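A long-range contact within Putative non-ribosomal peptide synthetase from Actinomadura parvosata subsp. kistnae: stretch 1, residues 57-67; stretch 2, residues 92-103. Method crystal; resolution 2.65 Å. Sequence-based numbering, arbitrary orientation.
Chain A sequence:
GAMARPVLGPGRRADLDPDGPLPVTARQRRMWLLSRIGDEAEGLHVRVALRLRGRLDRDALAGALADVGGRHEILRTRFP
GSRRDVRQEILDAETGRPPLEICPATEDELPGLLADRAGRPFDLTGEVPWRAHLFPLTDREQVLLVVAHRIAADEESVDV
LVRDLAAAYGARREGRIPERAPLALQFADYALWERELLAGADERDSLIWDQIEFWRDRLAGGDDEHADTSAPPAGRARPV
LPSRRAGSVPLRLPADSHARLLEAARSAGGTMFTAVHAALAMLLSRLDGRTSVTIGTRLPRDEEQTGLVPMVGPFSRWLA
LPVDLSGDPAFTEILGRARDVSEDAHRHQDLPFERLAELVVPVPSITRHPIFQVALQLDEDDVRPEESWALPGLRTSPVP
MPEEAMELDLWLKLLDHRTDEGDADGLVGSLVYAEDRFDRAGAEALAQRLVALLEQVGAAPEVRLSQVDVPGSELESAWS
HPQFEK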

# COMPACT_ATOMS: atom_id res chain seq x y z
N ASP A 57 24.17 -4.34 -3.62
CA ASP A 57 25.20 -4.54 -2.60
C ASP A 57 24.92 -5.88 -1.92
O ASP A 57 24.12 -5.97 -0.99
CB ASP A 57 25.20 -3.38 -1.60
CG ASP A 57 26.37 -3.45 -0.63
OD1 ASP A 57 26.85 -4.56 -0.35
OD2 ASP A 57 26.79 -2.37 -0.15
N ARG A 58 25.58 -6.93 -2.42
CA ARG A 58 25.28 -8.28 -1.95
C ARG A 58 25.52 -8.43 -0.46
O ARG A 58 24.75 -9.11 0.23
CB ARG A 58 26.12 -9.29 -2.72
CG ARG A 58 25.82 -9.35 -4.20
CD ARG A 58 26.53 -10.51 -4.87
NE ARG A 58 26.30 -10.52 -6.31
CZ ARG A 58 26.81 -11.43 -7.13
NH1 ARG A 58 27.57 -12.41 -6.66
NH2 ARG A 58 26.55 -11.37 -8.43
N ASP A 59 26.57 -7.80 0.07
CA ASP A 59 26.83 -7.90 1.50
C ASP A 59 25.82 -7.10 2.31
O ASP A 59 25.56 -7.45 3.47
CB ASP A 59 28.26 -7.45 1.81
CG ASP A 59 29.30 -8.44 1.33
OD1 ASP A 59 29.75 -8.32 0.17
OD2 ASP A 59 29.65 -9.35 2.10
N ALA A 60 25.25 -6.05 1.73
CA ALA A 60 24.16 -5.35 2.41
C ALA A 60 22.87 -6.15 2.35
O ALA A 60 22.11 -6.17 3.32
CB ALA A 60 23.97 -3.96 1.80
N LEU A 61 22.61 -6.81 1.22
CA LEU A 61 21.44 -7.68 1.11
C LEU A 61 21.51 -8.81 2.13
O LEU A 61 20.49 -9.16 2.74
CB LEU A 61 21.34 -8.24 -0.30
CG LEU A 61 20.39 -9.42 -0.52
CD1 LEU A 61 18.94 -9.00 -0.36
CD2 LEU A 61 20.63 -10.06 -1.87
N ALA A 62 22.70 -9.38 2.33
CA ALA A 62 22.86 -10.41 3.36
C ALA A 62 22.61 -9.84 4.75
O ALA A 62 21.93 -10.47 5.57
CB ALA A 62 24.26 -11.02 3.27
N GLY A 63 23.15 -8.65 5.03
CA GLY A 63 22.89 -8.03 6.32
C GLY A 63 21.43 -7.68 6.51
O GLY A 63 20.87 -7.85 7.60
N ALA A 64 20.78 -7.18 5.45
CA ALA A 64 19.37 -6.84 5.54
C ALA A 64 18.51 -8.08 5.78
O ALA A 64 17.55 -8.03 6.56
CB ALA A 64 18.92 -6.12 4.27
N LEU A 65 18.85 -9.19 5.12
CA LEU A 65 18.15 -10.44 5.38
C LEU A 65 18.26 -10.83 6.85
O LEU A 65 17.26 -11.18 7.49
CB LEU A 65 18.70 -11.54 4.48
CG LEU A 65 18.33 -11.45 2.99
CD1 LEU A 65 19.12 -12.46 2.17
CD2 LEU A 65 16.84 -11.64 2.80
N ALA A 66 19.47 -10.77 7.40
CA ALA A 66 19.65 -11.04 8.82
C ALA A 66 18.88 -10.04 9.69
O ALA A 66 18.41 -10.40 10.77
CB ALA A 66 21.13 -11.02 9.18
N ASP A 67 18.75 -8.80 9.23
CA ASP A 67 18.03 -7.79 10.00
C ASP A 67 16.54 -8.10 10.06
O ASP A 67 15.91 -7.93 11.11
CB ASP A 67 18.25 -6.40 9.40
CG ASP A 67 19.67 -5.92 9.57
OD1 ASP A 67 20.31 -6.30 10.58
OD2 ASP A 67 20.15 -5.17 8.70
N ASP A 92 19.19 -16.54 18.03
CA ASP A 92 19.56 -15.14 17.92
C ASP A 92 19.65 -14.74 16.44
O ASP A 92 19.43 -15.56 15.54
CB ASP A 92 20.87 -14.86 18.66
CG ASP A 92 22.02 -15.75 18.19
OD1 ASP A 92 21.80 -16.59 17.31
OD2 ASP A 92 23.14 -15.59 18.72
N ALA A 93 19.96 -13.47 16.19
CA ALA A 93 19.98 -12.98 14.81
C ALA A 93 21.11 -13.62 14.01
O ALA A 93 20.92 -13.99 12.85
CB ALA A 93 20.10 -11.46 14.80
N GLU A 94 22.29 -13.76 14.61
CA GLU A 94 23.45 -14.27 13.89
C GLU A 94 23.31 -15.76 13.62
O GLU A 94 23.11 -16.17 12.47
CB GLU A 94 24.74 -13.98 14.65
CG GLU A 94 26.00 -14.15 13.82
CD GLU A 94 25.95 -13.37 12.52
OE1 GLU A 94 26.31 -13.94 11.46
OE2 GLU A 94 25.55 -12.18 12.55
N THR A 95 23.43 -16.59 14.65
CA THR A 95 23.12 -18.01 14.51
C THR A 95 21.62 -18.15 14.31
O THR A 95 20.84 -17.99 15.25
CB THR A 95 23.58 -18.80 15.74
OG1 THR A 95 22.61 -18.66 16.79
CG2 THR A 95 24.93 -18.28 16.23
N GLY A 96 21.21 -18.44 13.08
CA GLY A 96 19.80 -18.39 12.73
C GLY A 96 19.48 -17.34 11.69
O GLY A 96 18.29 -17.13 11.40
N ARG A 97 20.47 -16.65 11.13
CA ARG A 97 20.25 -15.86 9.94
C ARG A 97 19.81 -16.78 8.81
O ARG A 97 20.18 -17.96 8.78
CB ARG A 97 21.53 -15.11 9.56
CG ARG A 97 22.63 -16.01 9.02
CD ARG A 97 23.92 -15.25 8.76
NE ARG A 97 23.70 -13.83 8.53
CZ ARG A 97 24.51 -13.05 7.82
NH1 ARG A 97 25.59 -13.56 7.25
NH2 ARG A 97 24.23 -11.76 7.67
N PRO A 98 19.01 -16.28 7.87
CA PRO A 98 18.59 -17.13 6.76
C PRO A 98 19.76 -17.42 5.84
O PRO A 98 20.65 -16.58 5.66
CB PRO A 98 17.52 -16.28 6.05
CG PRO A 98 17.95 -14.88 6.33
CD PRO A 98 18.47 -14.91 7.74
N PRO A 99 19.81 -18.61 5.25
CA PRO A 99 20.82 -18.87 4.22
C PRO A 99 20.53 -18.05 2.97
O PRO A 99 19.38 -17.73 2.66
CB PRO A 99 20.68 -20.37 3.95
CG PRO A 99 19.31 -20.73 4.43
CD PRO A 99 19.02 -19.81 5.58
N LEU A 100 21.60 -17.71 2.25
CA LEU A 100 21.51 -16.91 1.03
C LEU A 100 22.30 -17.62 -0.06
O LEU A 100 23.53 -17.51 -0.12
CB LEU A 100 22.03 -15.50 1.25
CG LEU A 100 22.17 -14.63 -0.00
CD1 LEU A 100 20.82 -14.47 -0.71
CD2 LEU A 100 22.76 -13.26 0.34
N GLU A 101 21.60 -18.36 -0.92
CA GLU A 101 22.24 -18.97 -2.08
C GLU A 101 22.46 -17.92 -3.15
O GLU A 101 21.59 -17.08 -3.43
CB GLU A 101 21.38 -20.10 -2.63
CG GLU A 101 21.92 -20.67 -3.94
CD GLU A 101 20.97 -21.66 -4.59
OE1 GLU A 101 21.39 -22.35 -5.55
OE2 GLU A 101 19.81 -21.76 -4.14
N ILE A 102 23.65 -17.96 -3.76
CA ILE A 102 23.99 -17.11 -4.89
C ILE A 102 24.20 -18.03 -6.08
O ILE A 102 25.18 -18.78 -6.14
CB ILE A 102 25.23 -16.25 -4.61
CG1 ILE A 102 24.92 -15.24 -3.50
CG2 ILE A 102 25.70 -15.55 -5.87
CD1 ILE A 102 26.11 -14.42 -3.06
N CYS A 103 23.26 -18.00 -7.03
CA CYS A 103 23.20 -18.96 -8.12
C CYS A 103 23.16 -18.23 -9.46
O CYS A 103 22.08 -17.90 -9.96
CB CYS A 103 21.99 -19.88 -7.96
SG CYS A 103 21.69 -20.99 -9.35

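The contact is an apolar packing of one face of a helix, residues 58-67, against a loop and the short strand 100-102 that follows it, with no hydrogen bond passing between the two stretches. Helix and strand run nearly antiparallel, at 156° between their N-to-C directions, and their axes come no closer than 10.6 Å, a separation filled by side chains. Leu100 lies at the centre of this packing and gives up more area to the other stretch than any other residue. Its CA-to-CB bond points toward the helix, and its side chain meets three residues there, with closest pairs Leu100 CD1 to Leu65 CD1 at 3.9 Å, Leu100 CD2 to Ala62 CB at 4.0 Å and Leu100 CD2 to Leu61 CD2 at 4.4 Å. Leu65 also meets the loop, its CB standing 3.9 Å from CG of Pro98.

The backbones converge toward the C-terminal end of the helical segment. The CA atoms of Arg58 and Ile102 are 9.4 Å apart, those of Ala62 and Leu100 7.0 Å, and those of Ala66 and Arg97 5.0 Å. At this narrow end Ala66 CA lies 4.2 Å from CD of Pro98.

Arg97 closes a type II turn that begins at Glu94, and lays its guanidinium along the helix. Ala66 CB sits at the guanidinium edge, 3.5 Å from Arg97 NH2. The same NH2 is 3.4 Å from Ala62 O, but the angle is too poor for a hydrogen bond, and this carbonyl already accepts from Ala66 N at 3.1 Å. Within its own stretch, Arg97 forms a long salt bridge with Glu94, NE to OE1 at 3.9 Å. At the wide end, the extended Arg58 side chain spans the gap, bringing NH1 within 3.7 Å of CG2 of Ile102.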